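Local atomic coordinates of possible galactose mutarotase (Streptomyces platensis subsp. rosaceus, PDB entry 4RNL), a protein that is of unknown function but probably interconverts the alpha and beta anomers of galactose or a related aldose, as aldose 1-epimerases do. Residues V22-L27 with I44-E49; G33-V38 with G55-L60; A92-V95 with T100-L103; G75-A80 with S111-P116. All blocks are in the same frame, centred on the assembly; numbering follows the deposited sequence.

Interaction 1 of 4, residues V22-L27 with I44-E49; sequences VDRWTL and IVQTVE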
loop_
_atom_site.group_PDB
_atom_site.type_symbol
_atom_site.label_atom_id
_atom_site.label_comp_id
_atom_site.label_asym_id
_atom_site.label_seq_id
_atom_site.Cartn_x
_atom_site.Cartn_y
_atom_site.Cartn_z
ATOM N N VAL A 22 13.636 -2.494 16.296
ATOM C CA VAL A 22 13.097 -2.726 14.963
ATOM C C VAL A 22 14.128 -3.523 14.166
ATOM O O VAL A 22 15.319 -3.235 14.235
ATOM C CB VAL A 22 12.813 -1.380 14.249
ATOM C CG1 VAL A 22 12.371 -1.609 12.797
ATOM C CG2 VAL A 22 11.769 -0.579 15.027
ATOM N N ASP A 23 13.668 -4.542 13.443
ATOM C CA ASP A 23 14.541 -5.349 12.593
ATOM C C ASP A 23 14.277 -5.060 11.121
ATOM O O ASP A 23 13.176 -4.654 10.750
ATOM C CB ASP A 23 14.298 -6.843 12.837
ATOM C CG ASP A 23 14.967 -7.357 14.087
ATOM O OD1 ASP A 23 15.899 -6.698 14.604
ATOM O OD2 ASP A 23 14.568 -8.452 14.546
ATOM N N ARG A 24 15.294 -5.266 10.285
ATOM C CA ARG A 24 15.125 -5.182 8.831
ATOM C C ARG A 24 15.342 -6.556 8.203
ATOM O O ARG A 24 16.376 -7.187 8.415
ATOM C CB ARG A 24 16.079 -4.155 8.205
ATOM C CG ARG A 24 15.904 -4.027 6.685
ATOM C CD ARG A 24 16.587 -2.797 6.115
ATOM N NE ARG A 24 18.044 -2.862 6.234
ATOM C CZ ARG A 24 18.880 -1.990 5.676
ATOM N NH1 ARG A 24 18.402 -0.979 4.964
ATOM N NH2 ARG A 24 20.195 -2.125 5.831
ATOM N N TRP A 25 14.359 -7.027 7.446
ATOM C CA TRP A 25 14.464 -8.318 6.774
ATOM C C TRP A 25 14.795 -8.090 5.312
ATOM O O TRP A 25 14.171 -7.254 4.650
ATOM C CB TRP A 25 13.143 -9.075 6.900
ATOM C CG TRP A 25 12.895 -9.584 8.296
ATOM C CD1 TRP A 25 12.487 -8.853 9.382
ATOM C CD2 TRP A 25 13.042 -10.936 8.753
ATOM N NE1 TRP A 25 12.366 -9.678 10.484
ATOM C CE2 TRP A 25 12.707 -10.954 10.124
ATOM C CE3 TRP A 25 13.434 -12.128 8.135
ATOM C CZ2 TRP A 25 12.751 -12.125 10.888
ATOM C CZ3 TRP A 25 13.469 -13.289 8.893
ATOM C CH2 TRP A 25 13.131 -13.278 10.256
ATOM N N THR A 26 15.784 -8.824 4.809
ATOM C CA THR A 26 16.203 -8.676 3.419
ATOM C C THR A 26 15.846 -9.926 2.639
ATOM O O THR A 26 16.226 -11.037 3.019
ATOM C CB THR A 26 17.713 -8.433 3.297
ATOM O OG1 THR A 26 18.052 -7.210 3.953
ATOM C CG2 THR A 26 18.114 -8.321 1.833
ATOM N N LEU A 27 15.086 -9.738 1.563
ATOM C CA LEU A 27 14.727 -10.827 0.660
ATOM C C LEU A 27 15.500 -10.596 -0.627
ATOM O O LEU A 27 15.398 -9.524 -1.230
ATOM C CB LEU A 27 13.217 -10.804 0.372
ATOM C CG LEU A 27 12.234 -11.352 1.415
ATOM C CD1 LEU A 27 12.472 -10.807 2.811
ATOM C CD2 LEU A 27 10.805 -11.062 1.002
ATOM N N ILE A 44 6.964 -1.843 6.967
ATOM C CA ILE A 44 7.385 -0.939 5.902
ATOM C C ILE A 44 8.277 -1.630 4.871
ATOM O O ILE A 44 9.264 -2.273 5.213
ATOM C CB ILE A 44 8.113 0.290 6.494
ATOM C CG1 ILE A 44 7.088 1.261 7.096
ATOM C CG2 ILE A 44 8.907 1.023 5.417
ATOM C CD1 ILE A 44 7.696 2.199 8.147
ATOM N N VAL A 45 7.915 -1.507 3.602
ATOM C CA VAL A 45 8.808 -1.924 2.534
ATOM C C VAL A 45 9.792 -0.775 2.335
ATOM O O VAL A 45 9.460 0.261 1.739
ATOM C CB VAL A 45 8.026 -2.218 1.232
ATOM C CG1 VAL A 45 8.985 -2.581 0.101
ATOM C CG2 VAL A 45 7.025 -3.351 1.464
ATOM N N GLN A 46 11.000 -0.950 2.857
ATOM C CA GLN A 46 11.987 0.126 2.874
ATOM C C GLN A 46 12.635 0.323 1.514
ATOM O O GLN A 46 12.842 1.460 1.074
ATOM C CB GLN A 46 13.078 -0.153 3.909
ATOM C CG GLN A 46 13.945 1.065 4.168
ATOM C CD GLN A 46 15.410 0.736 4.105
ATOM O OE1 GLN A 46 15.791 -0.435 4.064
ATOM N NE2 GLN A 46 16.247 1.766 4.089
ATOM N N THR A 47 12.972 -0.778 0.853
ATOM C CA THR A 47 13.555 -0.691 -0.484
ATOM C C THR A 47 13.090 -1.825 -1.402
ATOM O O THR A 47 12.781 -2.932 -0.954
ATOM C CB THR A 47 15.104 -0.682 -0.459
ATOM O OG1 THR A 47 15.577 -1.766 0.345
ATOM C CG2 THR A 47 15.665 0.635 0.083
ATOM N N VAL A 48 13.046 -1.517 -2.694
ATOM C CA VAL A 48 12.750 -2.474 -3.750
ATOM C C VAL A 48 13.760 -2.209 -4.866
ATOM O O VAL A 48 13.833 -1.093 -5.389
ATOM C CB VAL A 48 11.321 -2.278 -4.309
ATOM C CG1 VAL A 48 11.102 -3.164 -5.518
ATOM C CG2 VAL A 48 10.269 -2.580 -3.238
ATOM N N GLU A 49 14.557 -3.214 -5.206
ATOM C CA GLU A 49 15.571 -3.065 -6.248
ATOM C C GLU A 49 15.333 -4.070 -7.365
ATOM O O GLU A 49 15.108 -5.249 -7.100
ATOM C CB GLU A 49 16.969 -3.260 -5.657
ATOM C CG GLU A 49 17.372 -2.135 -4.706
ATOM C CD GLU A 49 18.531 -2.513 -3.808
ATOM O OE1 GLU A 49 19.673 -2.130 -4.125
ATOM O OE2 GLU A 49 18.299 -3.193 -2.784
#
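Arg-24 and Gln-46 reach each other across an intervening strand: their CA atoms are 8.6 Å apart, because strand 35-39 runs between strands 21-28 and 45-51, and a gap of that width needs two long side chains. One hydrogen bond joins them, from Arg-24 NH1 to Gln-46 OE1 at 2.8 Å. The oxygen lies at the edge of the guanidinium, almost in its plane, but the donor is tilted 21° from the amide's carbonyl plane, and the two flat groups are turned 36° against each other. The arginine chain runs extended as far as CD, which lies 3.2 Å from Gln-46 OE1; the bend at chi3 (66°) then turns the guanidinium so that NH1 meets that oxygen.

The tight side belongs to the buried glutamine. Its NE2 donates to Phe-64 O and its chain packs on Tyr-70 of helix 67-72, which leaves OE1 turned to the arginine; an amide, with one donor and one acceptor end, suits both partners. Arg-24, by contrast, remains partly exposed, with Phe-13, Arg-37 and Leu-39 along its chain. Replacing Arg-24 with an alanine would probably leave OE1 of the buried glutamine without this donor and its amide freer to turn. Both Gln-46 and Thr-47 face Arg-37 on the middle strand, a classic beta bulge in an antiparallel sheet whose strands follow chain order, part of the beta-rich aldose 1-epimerase fold.

Interaction 2 of 4, residues G33-V38 with G55-L60; sequences GLRVRV and GMRGQL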
loop_
_atom_site.group_PDB
_atom_site.type_symbol
_atom_site.label_atom_id
_atom_site.label_comp_id
_atom_site.label_asym_id
_atom_site.label_seq_id
_atom_site.Cartn_x
_atom_site.Cartn_y
_atom_site.Cartn_z
ATOM N N GLY A 33 16.759 -11.002 -10.355
ATOM C CA GLY A 33 15.554 -10.902 -9.554
ATOM C C GLY A 33 15.470 -9.584 -8.814
ATOM O O GLY A 33 15.782 -8.527 -9.367
ATOM N N LEU A 34 15.050 -9.646 -7.556
ATOM C CA LEU A 34 14.835 -8.447 -6.770
ATOM C C LEU A 34 15.603 -8.505 -5.475
ATOM O O LEU A 34 15.984 -9.581 -5.010
ATOM C CB LEU A 34 13.352 -8.316 -6.402
ATOM C CG LEU A 34 12.275 -8.262 -7.474
ATOM C CD1 LEU A 34 10.961 -7.945 -6.800
ATOM C CD2 LEU A 34 12.617 -7.219 -8.510
ATOM N N ARG A 35 15.802 -7.338 -4.877
ATOM C CA ARG A 35 16.105 -7.266 -3.455
ATOM C C ARG A 35 15.019 -6.391 -2.846
ATOM O O ARG A 35 14.741 -5.283 -3.335
ATOM C CB ARG A 35 17.507 -6.694 -3.178
ATOM C CG ARG A 35 17.826 -6.637 -1.677
ATOM C CD ARG A 35 19.308 -6.470 -1.388
ATOM N NE ARG A 35 19.863 -5.284 -2.031
ATOM C CZ ARG A 35 21.160 -5.111 -2.271
ATOM N NH1 ARG A 35 22.030 -6.050 -1.912
ATOM N NH2 ARG A 35 21.586 -4.003 -2.868
ATOM N N VAL A 36 14.371 -6.921 -1.821
ATOM C CA VAL A 36 13.328 -6.205 -1.109
ATOM C C VAL A 36 13.695 -6.215 0.359
ATOM O O VAL A 36 14.080 -7.253 0.898
ATOM C CB VAL A 36 11.955 -6.888 -1.304
ATOM C CG1 VAL A 36 10.886 -6.202 -0.446
ATOM C CG2 VAL A 36 11.549 -6.868 -2.790
ATOM N N ARG A 37 13.605 -5.060 1.012
ATOM C CA ARG A 37 13.850 -5.010 2.451
ATOM C C ARG A 37 12.582 -4.569 3.168
ATOM O O ARG A 37 11.924 -3.621 2.734
ATOM C CB ARG A 37 15.004 -4.058 2.767
ATOM C CG ARG A 37 16.318 -4.446 2.103
ATOM C CD ARG A 37 17.461 -3.567 2.589
ATOM N NE ARG A 37 18.719 -3.905 1.924
ATOM C CZ ARG A 37 19.311 -3.138 1.014
ATOM N NH1 ARG A 37 18.765 -1.978 0.666
ATOM N NH2 ARG A 37 20.451 -3.526 0.456
ATOM N N VAL A 38 12.254 -5.258 4.259
ATOM C CA VAL A 38 11.008 -5.043 4.992
ATOM C C VAL A 38 11.322 -4.810 6.470
ATOM O O VAL A 38 12.123 -5.541 7.070
ATOM C CB VAL A 38 10.069 -6.262 4.869
ATOM C CG1 VAL A 38 8.781 -6.029 5.648
ATOM C CG2 VAL A 38 9.743 -6.553 3.396
ATOM N N GLY A 55 20.044 -4.572 -17.490
ATOM C CA GLY A 55 20.331 -5.499 -16.413
ATOM C C GLY A 55 20.863 -4.839 -15.157
ATOM O O GLY A 55 21.258 -5.524 -14.220
HETATM N N MSE A 56 20.869 -3.510 -15.125
HETATM C CA MSE A 56 21.432 -2.787 -13.983
HETATM C C MSE A 56 20.439 -2.605 -12.843
HETATM O O MSE A 56 19.343 -2.079 -13.024
HETATM C CB MSE A 56 21.977 -1.423 -14.410
HETATM C CG MSE A 56 22.619 -0.637 -13.267
HETATM SE SE MSE A 56 24.274 -1.425 -12.572
HETATM C CE MSE A 56 24.609 -0.201 -11.090
ATOM N N ARG A 57 20.828 -3.048 -11.652
ATOM C CA ARG A 57 19.961 -2.926 -10.482
ATOM C C ARG A 57 19.789 -1.461 -10.050
ATOM O O ARG A 57 20.739 -0.681 -10.093
ATOM C CB ARG A 57 20.537 -3.763 -9.333
ATOM C CG ARG A 57 19.763 -3.677 -8.034
ATOM C CD ARG A 57 20.255 -4.737 -7.038
ATOM N NE ARG A 57 19.600 -6.034 -7.239
ATOM C CZ ARG A 57 19.670 -7.056 -6.388
ATOM N NH1 ARG A 57 20.378 -6.948 -5.270
ATOM N NH2 ARG A 57 19.027 -8.189 -6.654
ATOM N N GLY A 58 18.576 -1.089 -9.650
ATOM C CA GLY A 58 18.324 0.251 -9.143
ATOM C C GLY A 58 17.222 0.242 -8.102
ATOM O O GLY A 58 16.313 -0.594 -8.168
ATOM N N GLN A 59 17.298 1.161 -7.140
ATOM C CA GLN A 59 16.326 1.210 -6.034
ATOM C C GLN A 59 15.141 2.054 -6.467
ATOM O O GLN A 59 15.325 3.182 -6.936
ATOM C CB GLN A 59 16.980 1.816 -4.787
ATOM C CG GLN A 59 16.325 1.391 -3.464
ATOM C CD GLN A 59 14.928 1.968 -3.294
ATOM O OE1 GLN A 59 13.967 1.235 -3.040
ATOM N NE2 GLN A 59 14.809 3.289 -3.440
ATOM N N LEU A 60 13.932 1.514 -6.309
ATOM C CA LEU A 60 12.743 2.108 -6.915
ATOM C C LEU A 60 11.732 2.684 -5.924
ATOM O O LEU A 60 10.889 3.494 -6.302
ATOM C CB LEU A 60 12.019 1.064 -7.782
ATOM C CG LEU A 60 12.892 0.206 -8.714
ATOM C CD1 LEU A 60 12.014 -0.763 -9.505
ATOM C CD2 LEU A 60 13.694 1.085 -9.666
HETATM O O HOH W 1 18.057 -6.937 -9.342
#
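In the five-stranded antiparallel sheet, Arg-35 of strand 35-39 and Arg-57 of the outermost strand 57-59 meet over the strand that separates them, 45-51. Arg-57 NH1 sits 3.6 Å above the centre of one face of the Arg-35 guanidinium, while Arg-37 NH2 lies over the rim of the opposite face. The planes of the Arg-35 and Arg-57 guanidinium groups are 60° apart, so NH1 enters with its end and the groups do not stack flat. The aliphatic part takes a share too: Arg-35 CB lies over a face of the Arg-57 guanidinium, 3.6 Å from its NH1.

A bend at chi3 (-85°) in an otherwise extended chain turns the Arg-57 head back toward the 33-35 backbone, where NH2 comes 3.6 Å from Leu-34 C. On the same head, NE donates to a water at 2.8 Å, and that water also lies 2.8 Å from the O of buried Gly-33. With a leucine in place of Arg-57, Glu-28 would probably lose its salt-bridge partner and the water the N-H that holds it beside Gly-33.

Arginine fits here because its flat head can rest on a neighbour while its several N-H groups point elsewhere. Arg-57 NH2 pairs with Glu-28 and Arg-35 NE with Glu-49; these carboxylates probably offset the cost of holding like charges so close.

Interaction 3 of 4, residues A92-V95 with T100-L103; sequences ASFV and TDAL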
loop_
_atom_site.group_PDB
_atom_site.type_symbol
_atom_site.label_atom_id
_atom_site.label_comp_id
_atom_site.label_asym_id
_atom_site.label_seq_id
_atom_site.Cartn_x
_atom_site.Cartn_y
_atom_site.Cartn_z
ATOM N N ALA A 92 -14.859 10.446 10.884
ATOM C CA ALA A 92 -14.208 9.609 11.892
ATOM C C ALA A 92 -15.247 8.841 12.698
ATOM O O ALA A 92 -15.135 8.717 13.920
ATOM C CB ALA A 92 -13.332 10.456 12.819
ATOM N N SER A 93 -16.260 8.330 12.004
ATOM C CA SER A 93 -17.350 7.629 12.666
ATOM C C SER A 93 -18.047 6.691 11.690
ATOM O O SER A 93 -18.138 6.989 10.499
ATOM C CB SER A 93 -18.363 8.640 13.199
ATOM O OG SER A 93 -19.379 7.987 13.933
ATOM N N PHE A 94 -18.544 5.561 12.194
ATOM C CA PHE A 94 -19.384 4.670 11.388
ATOM C C PHE A 94 -20.280 3.826 12.288
ATOM O O PHE A 94 -20.059 3.752 13.496
ATOM C CB PHE A 94 -18.542 3.786 10.448
ATOM C CG PHE A 94 -17.635 2.813 11.160
ATOM C CD1 PHE A 94 -16.393 3.213 11.625
ATOM C CD2 PHE A 94 -18.024 1.493 11.351
ATOM C CE1 PHE A 94 -15.552 2.314 12.267
ATOM C CE2 PHE A 94 -17.192 0.586 11.998
ATOM C CZ PHE A 94 -15.956 0.998 12.457
ATOM N N VAL A 95 -21.305 3.213 11.700
ATOM C CA VAL A 95 -22.209 2.348 12.445
ATOM C C VAL A 95 -21.979 0.896 12.049
ATOM O O VAL A 95 -21.886 0.571 10.865
ATOM C CB VAL A 95 -23.683 2.739 12.212
ATOM C CG1 VAL A 95 -24.633 1.793 12.955
ATOM C CG2 VAL A 95 -23.925 4.160 12.661
ATOM N N THR A 100 -22.596 2.874 17.160
ATOM C CA THR A 100 -21.766 3.939 16.583
ATOM C C THR A 100 -20.346 3.870 17.126
ATOM O O THR A 100 -20.131 3.898 18.338
ATOM C CB THR A 100 -22.350 5.343 16.874
ATOM O OG1 THR A 100 -23.642 5.468 16.261
ATOM C CG2 THR A 100 -21.441 6.427 16.320
ATOM N N ASP A 101 -19.381 3.759 16.221
ATOM C CA ASP A 101 -17.970 3.703 16.591
ATOM C C ASP A 101 -17.301 5.050 16.351
ATOM O O ASP A 101 -17.373 5.593 15.254
ATOM C CB ASP A 101 -17.255 2.618 15.774
ATOM C CG ASP A 101 -17.708 1.219 16.143
ATOM O OD1 ASP A 101 -17.209 0.687 17.162
ATOM O OD2 ASP A 101 -18.569 0.656 15.426
ATOM N N ALA A 102 -16.648 5.584 17.376
ATOM C CA ALA A 102 -15.974 6.876 17.259
ATOM C C ALA A 102 -14.473 6.704 17.056
ATOM O O ALA A 102 -13.790 6.056 17.859
ATOM C CB ALA A 102 -16.250 7.726 18.498
ATOM N N LEU A 103 -13.946 7.296 15.986
ATOM C CA LEU A 103 -12.520 7.205 15.694
ATOM C C LEU A 103 -11.856 8.564 15.927
ATOM O O LEU A 103 -12.539 9.582 16.080
ATOM C CB LEU A 103 -12.301 6.737 14.247
ATOM C CG LEU A 103 -13.129 5.520 13.803
ATOM C CD1 LEU A 103 -13.022 5.311 12.301
ATOM C CD2 LEU A 103 -12.705 4.249 14.543
#
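Phe-94 holds CG between its backbone N and carbonyl carbon (chi1 65°), and Asp-101 turns CG anti to its own carbonyl carbon (chi1 -68°); together these rotations lay the ring beneath the aspartate. Asp-101 CB stands 4.0 Å from the ring centroid, over the face, in a CH-pi contact, and OD2 leans toward Phe-94 CE2 at 3.7 Å. Leu-103 comes from another direction, its CD1 at the ring edge 3.9 Å from Phe-94 CE1.

The backbones of this antiparallel hairpin set the register. Phe-94 and Asp-101 form its hydrogen-bonded pair: Asp-101 N reaches Phe-94 O at 2.8 Å in a nearly straight bond (176°), and Phe-94 N returns a longer one, 3.3 Å, to Asp-101 O. Leu-103 N adds a bond to Ala-92 O at 2.8 Å. On the other face stand Ser-93, Val-95, Thr-100 and Ala-102, small or beta-branched residues that suit an outer surface.

Ile-89 and Pro-316 also touch the ring, so one hairpin face is packed inward. The polar strand bonds fix the alignment, while the ring contacts are probably mainly dispersive; the neighbouring carboxylate would probably make Asp-101 CB only a modest CH donor to the ring.

Interaction 4 of 4, residues G75-A80 with S111-P116; sequences GSYFGA and SLHGGP. With PO4 (phosphate ion), chain H.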
loop_
_atom_site.group_PDB
_atom_site.type_symbol
_atom_site.label_atom_id
_atom_site.label_comp_id
_atom_site.label_asym_id
_atom_site.label_seq_id
_atom_site.Cartn_x
_atom_site.Cartn_y
_atom_site.Cartn_z
ATOM N N GLY A 75 3.957 10.680 7.960
ATOM C CA GLY A 75 2.833 11.281 7.259
ATOM C C GLY A 75 2.707 10.912 5.790
ATOM O O GLY A 75 1.625 11.035 5.208
ATOM N N SER A 76 3.808 10.479 5.183
ATOM C CA SER A 76 3.806 10.072 3.779
ATOM C C SER A 76 3.386 8.623 3.618
ATOM O O SER A 76 3.091 8.176 2.506
ATOM C CB SER A 76 5.205 10.224 3.165
ATOM O OG SER A 76 5.564 11.592 3.030
ATOM N N TYR A 77 3.405 7.887 4.726
ATOM C CA TYR A 77 3.162 6.448 4.723
ATOM C C TYR A 77 4.069 5.678 3.758
ATOM O O TYR A 77 3.641 4.687 3.173
ATOM C CB TYR A 77 1.686 6.154 4.412
ATOM C CG TYR A 77 0.754 6.675 5.482
ATOM C CD1 TYR A 77 0.312 7.992 5.461
ATOM C CD2 TYR A 77 0.354 5.864 6.532
ATOM C CE1 TYR A 77 -0.530 8.481 6.452
ATOM C CE2 TYR A 77 -0.486 6.344 7.535
ATOM C CZ TYR A 77 -0.917 7.655 7.490
ATOM O OH TYR A 77 -1.757 8.137 8.477
ATOM N N PHE A 78 5.315 6.125 3.592
ATOM C CA PHE A 78 6.241 5.436 2.693
ATOM C C PHE A 78 6.324 3.948 3.025
ATOM O O PHE A 78 6.557 3.584 4.176
ATOM C CB PHE A 78 7.642 6.047 2.783
ATOM C CG PHE A 78 7.779 7.373 2.090
ATOM C CD1 PHE A 78 6.967 7.702 1.008
ATOM C CD2 PHE A 78 8.729 8.290 2.516
ATOM C CE1 PHE A 78 7.115 8.931 0.361
ATOM C CE2 PHE A 78 8.878 9.519 1.879
ATOM C CZ PHE A 78 8.068 9.838 0.802
ATOM N N GLY A 79 6.103 3.103 2.014
ATOM C CA GLY A 79 6.242 1.655 2.117
ATOM C C GLY A 79 5.324 0.903 3.068
ATOM O O GLY A 79 5.480 -0.312 3.260
ATOM N N ALA A 80 4.338 1.592 3.632
ATOM C CA ALA A 80 3.720 1.110 4.863
ATOM C C ALA A 80 2.599 0.091 4.709
ATOM O O ALA A 80 1.765 0.190 3.806
ATOM C CB ALA A 80 3.230 2.290 5.691
ATOM N N SER A 111 -11.305 10.154 9.662
ATOM C CA SER A 111 -10.263 9.208 10.044
ATOM C C SER A 111 -9.535 8.714 8.798
ATOM O O SER A 111 -10.176 8.358 7.801
ATOM C CB SER A 111 -10.889 8.024 10.781
ATOM O OG SER A 111 -10.002 6.917 10.789
ATOM N N LEU A 112 -8.201 8.689 8.847
ATOM C CA LEU A 112 -7.395 8.257 7.697
ATOM C C LEU A 112 -6.427 7.162 8.103
ATOM O O LEU A 112 -5.733 7.289 9.121
ATOM C CB LEU A 112 -6.590 9.434 7.127
ATOM C CG LEU A 112 -5.528 9.115 6.070
ATOM C CD1 LEU A 112 -6.157 8.643 4.762
ATOM C CD2 LEU A 112 -4.647 10.330 5.834
ATOM N N HIS A 113 -6.393 6.089 7.314
ATOM C CA HIS A 113 -5.365 5.047 7.424
ATOM C C HIS A 113 -5.255 4.449 8.824
ATOM O O HIS A 113 -4.161 4.127 9.295
ATOM C CB HIS A 113 -3.990 5.587 6.976
ATOM C CG HIS A 113 -3.889 5.866 5.504
ATOM N ND1 HIS A 113 -4.653 5.215 4.563
ATOM C CD2 HIS A 113 -3.096 6.722 4.814
ATOM C CE1 HIS A 113 -4.346 5.659 3.356
ATOM N NE2 HIS A 113 -3.395 6.573 3.480
ATOM N N GLY A 114 -6.388 4.297 9.501
ATOM C CA GLY A 114 -6.379 3.608 10.773
ATOM C C GLY A 114 -6.056 4.456 11.991
ATOM O O GLY A 114 -5.985 3.932 13.098
ATOM N N GLY A 115 -5.861 5.759 11.806
ATOM C CA GLY A 115 -5.653 6.645 12.942
ATOM C C GLY A 115 -4.188 6.919 13.229
ATOM O O GLY A 115 -3.315 6.339 12.588
ATOM N N PRO A 116 -3.910 7.809 14.193
ATOM C CA PRO A 116 -2.526 8.189 14.499
ATOM C C PRO A 116 -1.665 6.993 14.868
ATOM O O PRO A 116 -0.493 6.957 14.478
ATOM C CB PRO A 116 -2.679 9.124 15.704
ATOM C CG PRO A 116 -4.053 9.725 15.520
ATOM C CD PRO A 116 -4.887 8.592 14.975
HETATM P P PO4 H . 5.714 14.572 8.011
HETATM O O1 PO4 H . 4.716 15.704 7.958
HETATM O O2 PO4 H . 6.016 14.102 6.607
HETATM O O3 PO4 H . 6.986 15.078 8.649
HETATM O O4 PO4 H . 5.141 13.426 8.819
HETATM O O HOH W 2 -2.433 6.084 10.139
#
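Tyr-77 and His-113 form an edge-to-face (T-shaped) aromatic pair. Both side chains place CG anti to their own carbonyl carbon (chi1 -64° in Tyr-77, -69° in His-113), which carries the two rings toward each other. The histidine presents its CD2 edge to the tyrosine ring, with the atom 3.4 Å above the ring plane and over its centre; the centroids are 4.5 Å apart and the planes make 72°. His-113 CB continues the contact along the phenol, 3.6 Å from Tyr-77 CE2. Leu-112 CD1 covers one face of the imidazole, and Ser-120 and Arg-121 also border the tyrosine.

Each residue belongs to a tight turn. Tyr-77 opens a type II turn ending at Ala-80, with Gly-79 at the positive phi of its third position. Leu-112 to Gly-115 is a type I' turn; His-113 and Gly-114 take the left-handed conformations it requires, and at Gly-114 a side chain would strike the preceding carbonyl O.

Hydrogen bonds tie the phenol to the second turn through one water. Tyr-77 OH donates to it at 2.7 Å, and the water donates to His-113 O at 2.7 Å and Gly-115 O at 2.6 Å, satisfying two carbonyls of buried residues. His-113 ND1 accepts from Asn-87 N, which fixes the ring's rotation and directs NE2 to a glycerol oxygen; with His-182 packed nearby, this is consistent with a sugar pocket as in mutarotases.

A separate hydrogen bond holds an anion: Gly-75 N donates to O4 of a phosphate, probably from the crystallisation liquor, at 3.1 Å. His-73 ND1 also binds that phosphate, and a side chain at Gly-75 would collide with O4.

How the interactions relate
Interactions 1 and 2, with centres about 11 Å apart, interleave along the chain and share the antiparallel sheet of strands 7-15 to 57-59. A salt bridge from Glu-49 to Arg-35 joins them, extending a polar network over one sheet region. Interaction 4 comes later; its centre is about 18 Å from that of interaction 1, and the two touch through Val-45 N and Gly-79 O, so the Tyr-77 turn borders that sheet. Interaction 3, a hairpin within the chain span between the two segments of interaction 4, packs against it through Ser-111 and lies about 34 Å from interaction 1, centre to centre, across the chain's middle. Interaction 4 thus sits between sheet and hairpin, near the probable sugar pocket.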